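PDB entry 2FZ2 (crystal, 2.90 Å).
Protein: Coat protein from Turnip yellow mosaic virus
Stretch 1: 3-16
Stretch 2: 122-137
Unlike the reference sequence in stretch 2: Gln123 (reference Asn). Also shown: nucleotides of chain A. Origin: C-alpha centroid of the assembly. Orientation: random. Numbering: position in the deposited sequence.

Stretch 1, residues 3-16: IDKELAPQDRTVTV
Stretch 2 (122-137) IQTLSPLIVKCPLEMM

Two segments of the turnip yellow mosaic virus coat protein, at least 117 residues apart in sequence wherever they touch, run side by side in the same direction and bury 1009 Å² between them, both sides summed. Stretch 1 is extended throughout, with phi/psi of -100/140 at Glu6 and -137/134 at Leu7, the two residues of its short strand. Leu128 (-93/144) and Ile129 (-134/126) match them in stretch 2. The register is parallel: Glu6 pairs with Leu128 at a CA-CA distance of 5.1 Å and Leu7 with Ile129 at 4.4 Å, while Asp4 lies across from Ser126, Lys5 from Pro127 and Pro9 from Val130. The chains then spread, to 7.8 Å between the CA atoms of Arg12 and Pro133, and close again to 5.0 Å between those of Thr15 and Met136.

The ladder follows the parallel pattern, in which Glu6 bonds through both its N and its O to the residues flanking Leu128. Glu6 N donates to Pro127 O (3.1 Å, 147°), and Ile129 N returns a weak bond to Glu6 O (3.1 Å, 126°). Ala8 N adds another weak bond to Ile129 O (3.1 Å, 132°). Glu6 O also receives a CA-H...O contact from Leu128 CA at 3.3 Å. Further along, stretch 2 turns through a short 3-10 segment at Leu134 and Glu135 (-55/-19 and -52/-38), with Met136 N bonded to Pro133 O at 2.7 Å and Met137 N to Leu134 O at 2.9 Å. Beyond this turn, Met136 CA makes a CA-H...O contact of 3.1 Å with Thr15 O.

Side chains of Glu6 and Leu128 share one face of the sheet, and Glu6 CG lies 3.7 Å from Leu128 CD1. Glu6 has chi1 t; Leu128 has an off-well chi1 of -128°. Leu7 (chi1 p) and Ile129 (chi1 m) occupy the other face, their CB atoms 3.9 Å apart in apolar contact. Before the strand, Ser126 points toward stretch 1 and its OG donates to Asp4 OD1 at 3.2 Å; Asp4, chi1 -143°, starts sideways but its end comes nearer. Within the stretch 2 strand, Val130 (chi1 t) packs its CG1 3.5 Å from Ala8 O, just past the end of the stretch 1 strand.

Arg12 spans the wider gap. Its CB points toward stretch 2, and chi angles of 8°, 137°, 50° and 81° carry the guanidinium to Glu135 (chi1 m, chi2 p). There Arg12 NH2 donates to Glu135 OE1 at 2.6 Å and 155°, forming a salt bridge in which the carboxylate oxygen lies at the guanidinium edge, near its plane. Pro133 CB covers one guanidinium face, 3.9 Å from Arg12 NH2. Met136, with chi angles p, t and p, brings its CE to 3.0 Å from Arg12 CB and 2.9 Å from Thr13 O. Met136 CB lies 3.3 Å from Thr15 CG2; Thr15 has chi1 t. The two cytidine nucleotides approach stretch 1 here: O2 of C2 is 3.6 Å from Arg12 CD, and O2' of C1 is 3.6 Å from Asp11 CA.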

# COMPACT_ATOMS: atom_id res chain seq x y z
N ILE D 3 -91.07 37.59 68.57
CA ILE D 3 -91.62 38.51 67.56
C ILE D 3 -93.14 38.58 67.70
O ILE D 3 -93.82 37.61 67.40
CB ILE D 3 -91.36 37.99 66.13
CG1 ILE D 3 -90.23 36.96 66.14
CG2 ILE D 3 -91.06 39.12 65.22
CD1 ILE D 3 -90.71 35.49 66.42
N ASP D 4 -93.67 39.71 68.18
CA ASP D 4 -95.13 39.84 68.31
C ASP D 4 -95.68 39.81 66.89
O ASP D 4 -95.92 40.85 66.29
CB ASP D 4 -95.50 41.18 68.97
CG ASP D 4 -96.70 41.06 69.91
OD1 ASP D 4 -96.87 39.99 70.54
OD2 ASP D 4 -97.49 42.03 70.03
N LYS D 5 -95.86 38.61 66.35
CA LYS D 5 -96.35 38.41 64.98
C LYS D 5 -96.56 36.92 64.77
O LYS D 5 -95.62 36.17 64.50
CB LYS D 5 -95.30 38.91 63.98
CG LYS D 5 -95.83 39.43 62.65
CD LYS D 5 -94.69 40.14 61.84
CE LYS D 5 -95.12 41.52 61.28
NZ LYS D 5 -94.37 42.67 61.89
N GLU D 6 -97.80 36.48 64.94
CA GLU D 6 -98.15 35.07 64.75
C GLU D 6 -98.76 34.99 63.36
O GLU D 6 -99.51 35.89 62.96
CB GLU D 6 -99.17 34.62 65.81
CG GLU D 6 -99.57 33.15 65.74
CD GLU D 6 -99.13 32.38 66.98
OE1 GLU D 6 -98.13 32.79 67.62
OE2 GLU D 6 -99.78 31.36 67.31
N LEU D 7 -98.46 33.95 62.60
CA LEU D 7 -99.06 33.89 61.28
C LEU D 7 -99.59 32.52 60.86
O LEU D 7 -98.92 31.50 61.05
CB LEU D 7 -98.09 34.45 60.25
CG LEU D 7 -96.87 33.66 59.81
CD1 LEU D 7 -96.88 33.49 58.27
CD2 LEU D 7 -95.64 34.41 60.25
N ALA D 8 -100.80 32.54 60.31
CA ALA D 8 -101.51 31.33 59.87
C ALA D 8 -101.77 31.37 58.38
O ALA D 8 -102.80 31.86 57.93
CB ALA D 8 -102.82 31.21 60.59
N PRO D 9 -100.86 30.80 57.60
CA PRO D 9 -100.98 30.77 56.15
C PRO D 9 -102.05 29.78 55.74
O PRO D 9 -102.21 28.73 56.38
CB PRO D 9 -99.59 30.36 55.69
CG PRO D 9 -99.11 29.49 56.80
CD PRO D 9 -99.66 30.08 58.06
N GLN D 10 -102.76 30.14 54.67
CA GLN D 10 -103.88 29.38 54.12
C GLN D 10 -103.48 28.15 53.32
O GLN D 10 -102.57 28.23 52.50
CB GLN D 10 -104.67 30.29 53.21
CG GLN D 10 -106.08 29.85 52.90
CD GLN D 10 -106.94 31.01 52.43
OE1 GLN D 10 -107.12 31.22 51.22
NE2 GLN D 10 -107.47 31.78 53.38
N ASP D 11 -104.18 27.02 53.55
CA ASP D 11 -103.89 25.79 52.80
C ASP D 11 -104.02 26.23 51.34
O ASP D 11 -104.82 27.11 51.03
CB ASP D 11 -104.92 24.68 53.10
CG ASP D 11 -105.28 24.56 54.58
OD1 ASP D 11 -104.36 24.36 55.41
OD2 ASP D 11 -106.50 24.66 54.90
N ARG D 12 -103.24 25.64 50.44
CA ARG D 12 -103.29 26.07 49.05
C ARG D 12 -103.31 24.95 48.04
O ARG D 12 -103.30 23.77 48.39
CB ARG D 12 -102.10 26.98 48.73
CG ARG D 12 -101.05 27.08 49.83
CD ARG D 12 -99.60 27.02 49.29
NE ARG D 12 -99.36 27.96 48.20
CZ ARG D 12 -99.10 29.26 48.35
NH1 ARG D 12 -99.06 29.80 49.56
NH2 ARG D 12 -98.89 30.02 47.28
N THR D 13 -103.37 25.35 46.77
CA THR D 13 -103.34 24.43 45.63
C THR D 13 -102.96 25.21 44.39
O THR D 13 -102.90 26.44 44.40
CB THR D 13 -104.68 23.75 45.36
OG1 THR D 13 -104.43 22.53 44.64
CG2 THR D 13 -105.56 24.63 44.52
N VAL D 14 -102.71 24.50 43.30
CA VAL D 14 -102.29 25.16 42.08
C VAL D 14 -103.44 25.54 41.17
O VAL D 14 -104.16 24.68 40.64
CB VAL D 14 -101.28 24.27 41.34
CG1 VAL D 14 -101.74 22.81 41.41
CG2 VAL D 14 -101.11 24.74 39.92
N THR D 15 -103.61 26.85 41.00
CA THR D 15 -104.65 27.39 40.14
C THR D 15 -104.17 28.74 39.57
O THR D 15 -103.77 29.65 40.31
CB THR D 15 -105.99 27.50 40.92
OG1 THR D 15 -107.06 27.74 40.02
CG2 THR D 15 -105.94 28.59 41.91
N VAL D 16 -104.19 28.85 38.25
CA VAL D 16 -103.70 30.05 37.57
C VAL D 16 -104.75 30.94 36.96
O VAL D 16 -105.88 30.54 36.80
CB VAL D 16 -102.77 29.71 36.40
CG1 VAL D 16 -101.50 30.58 36.48
CG2 VAL D 16 -102.48 28.23 36.39
N ILE D 122 -104.13 31.53 76.84
CA ILE D 122 -102.71 31.64 76.54
C ILE D 122 -102.37 31.79 75.06
O ILE D 122 -102.87 31.04 74.22
CB ILE D 122 -101.93 30.44 77.08
CG1 ILE D 122 -102.47 29.15 76.46
CG2 ILE D 122 -102.03 30.41 78.60
CD1 ILE D 122 -101.60 27.92 76.74
N GLN D 123 -101.52 32.77 74.77
CA GLN D 123 -101.09 33.04 73.40
C GLN D 123 -102.28 33.16 72.48
O GLN D 123 -102.65 32.19 71.79
CB GLN D 123 -100.19 31.91 72.89
CG GLN D 123 -99.93 31.97 71.40
CD GLN D 123 -99.60 33.38 70.93
OE1 GLN D 123 -98.46 33.65 70.56
NE2 GLN D 123 -100.58 34.28 70.96
N THR D 124 -102.87 34.34 72.45
CA THR D 124 -104.04 34.54 71.61
C THR D 124 -104.03 35.97 71.12
O THR D 124 -104.71 36.31 70.15
CB THR D 124 -105.34 34.34 72.41
OG1 THR D 124 -105.08 34.64 73.78
CG2 THR D 124 -105.86 32.92 72.29
N LEU D 125 -103.25 36.80 71.81
CA LEU D 125 -103.18 38.22 71.52
C LEU D 125 -102.09 38.73 70.57
O LEU D 125 -101.97 39.94 70.32
CB LEU D 125 -103.11 38.97 72.84
CG LEU D 125 -104.08 38.41 73.86
CD1 LEU D 125 -103.84 39.04 75.21
CD2 LEU D 125 -105.48 38.67 73.39
N SER D 126 -101.28 37.83 70.05
CA SER D 126 -100.28 38.26 69.09
C SER D 126 -101.11 38.55 67.83
O SER D 126 -102.11 37.86 67.57
CB SER D 126 -99.28 37.13 68.83
OG SER D 126 -98.15 37.24 69.67
N PRO D 127 -100.75 39.58 67.07
CA PRO D 127 -101.49 39.90 65.85
C PRO D 127 -101.30 38.81 64.79
O PRO D 127 -100.18 38.36 64.54
CB PRO D 127 -100.92 41.24 65.42
CG PRO D 127 -99.58 41.28 66.00
CD PRO D 127 -99.65 40.52 67.30
N LEU D 128 -102.41 38.41 64.16
CA LEU D 128 -102.44 37.34 63.15
C LEU D 128 -102.30 37.74 61.69
O LEU D 128 -102.84 38.76 61.25
CB LEU D 128 -103.74 36.58 63.27
CG LEU D 128 -103.63 35.08 63.39
CD1 LEU D 128 -102.18 34.66 63.57
CD2 LEU D 128 -104.46 34.66 64.57
N ILE D 129 -101.63 36.90 60.93
CA ILE D 129 -101.43 37.21 59.53
C ILE D 129 -101.69 36.12 58.50
O ILE D 129 -101.11 35.03 58.56
CB ILE D 129 -100.02 37.72 59.29
CG1 ILE D 129 -99.64 38.75 60.33
CG2 ILE D 129 -99.92 38.29 57.89
CD1 ILE D 129 -99.85 40.18 59.88
N VAL D 130 -102.54 36.44 57.54
CA VAL D 130 -102.80 35.48 56.49
C VAL D 130 -102.37 36.10 55.18
O VAL D 130 -103.04 36.98 54.63
CB VAL D 130 -104.27 35.10 56.41
CG1 VAL D 130 -104.45 33.87 55.55
CG2 VAL D 130 -104.78 34.82 57.78
N LYS D 131 -101.21 35.66 54.69
CA LYS D 131 -100.73 36.19 53.43
C LYS D 131 -101.74 35.70 52.42
O LYS D 131 -102.27 34.59 52.54
CB LYS D 131 -99.31 35.65 53.08
CG LYS D 131 -98.12 36.35 53.81
CD LYS D 131 -96.84 36.62 52.94
CE LYS D 131 -95.80 37.52 53.69
NZ LYS D 131 -94.39 37.60 53.12
N CYS D 132 -102.05 36.55 51.45
CA CYS D 132 -102.95 36.14 50.40
C CYS D 132 -102.01 35.47 49.40
O CYS D 132 -100.91 35.95 49.15
CB CYS D 132 -103.62 37.33 49.73
SG CYS D 132 -104.48 36.81 48.22
N PRO D 133 -102.43 34.33 48.85
CA PRO D 133 -101.63 33.58 47.88
C PRO D 133 -101.90 34.02 46.44
O PRO D 133 -102.59 33.33 45.69
CB PRO D 133 -102.06 32.14 48.11
CG PRO D 133 -103.31 32.22 48.98
CD PRO D 133 -103.68 33.64 49.16
N LEU D 134 -101.36 35.18 46.07
CA LEU D 134 -101.55 35.72 44.73
C LEU D 134 -101.12 34.67 43.71
O LEU D 134 -101.48 34.73 42.53
CB LEU D 134 -100.71 36.99 44.55
CG LEU D 134 -100.63 38.06 45.65
CD1 LEU D 134 -102.03 38.44 46.09
CD2 LEU D 134 -99.77 37.55 46.82
N GLU D 135 -100.32 33.73 44.20
CA GLU D 135 -99.79 32.63 43.41
C GLU D 135 -100.99 31.97 42.72
O GLU D 135 -100.93 31.59 41.55
CB GLU D 135 -99.05 31.64 44.36
CG GLU D 135 -97.77 32.23 45.06
CD GLU D 135 -98.04 33.02 46.38
OE1 GLU D 135 -98.96 32.64 47.14
OE2 GLU D 135 -97.31 34.01 46.68
N MET D 136 -102.09 31.90 43.46
CA MET D 136 -103.31 31.29 42.95
C MET D 136 -104.47 32.27 42.86
O MET D 136 -105.63 31.94 43.15
CB MET D 136 -103.67 30.09 43.82
CG MET D 136 -104.31 30.40 45.17
SD MET D 136 -104.24 28.94 46.27
CE MET D 136 -102.48 28.65 46.23
N MET D 137 -104.15 33.49 42.46
CA MET D 137 -105.16 34.52 42.30
C MET D 137 -104.79 35.33 41.09
O MET D 137 -103.85 35.01 40.36
CB MET D 137 -105.19 35.46 43.49
CG MET D 137 -105.58 34.82 44.76
SD MET D 137 -107.25 35.23 45.13
CE MET D 137 -107.71 33.78 46.12
P C A 2 -101.64 19.75 50.97
OP1 C A 2 -103.00 19.54 50.42
OP2 C A 2 -100.67 18.62 50.98
O5' C A 2 -100.98 20.93 50.12
C5' C A 2 -100.40 20.65 48.85
C4' C A 2 -100.16 21.93 48.10
O4' C A 2 -99.42 22.83 48.97
C3' C A 2 -99.31 21.80 46.83
O3' C A 2 -100.11 21.44 45.67
C2' C A 2 -98.71 23.20 46.74
O2' C A 2 -99.66 24.13 46.26
C1' C A 2 -98.43 23.51 48.22
N1 C A 2 -97.08 23.15 48.76
C2 C A 2 -96.14 24.19 48.99
O2 C A 2 -96.47 25.37 48.76
N3 C A 2 -94.91 23.87 49.46
C4 C A 2 -94.59 22.60 49.71
N4 C A 2 -93.36 22.34 50.17
C5 C A 2 -95.52 21.53 49.50
C6 C A 2 -96.74 21.85 49.03
O5' C A 1 -99.66 18.93 55.74
C5' C A 1 -100.80 19.79 55.62
C4' C A 1 -100.81 21.00 54.68
O4' C A 1 -99.67 21.88 54.92
C3' C A 1 -100.68 20.85 53.16
O3' C A 1 -101.81 20.35 52.47
C2' C A 1 -100.42 22.29 52.69
O2' C A 1 -101.55 23.14 52.46
C1' C A 1 -99.61 22.84 53.85
N1 C A 1 -98.22 23.23 53.47
C2 C A 1 -98.03 24.56 53.07
O2 C A 1 -99.03 25.30 53.00
N3 C A 1 -96.79 25.00 52.75
C4 C A 1 -95.75 24.16 52.80
N4 C A 1 -94.54 24.66 52.50
C5 C A 1 -95.91 22.78 53.15
C6 C A 1 -97.15 22.36 53.49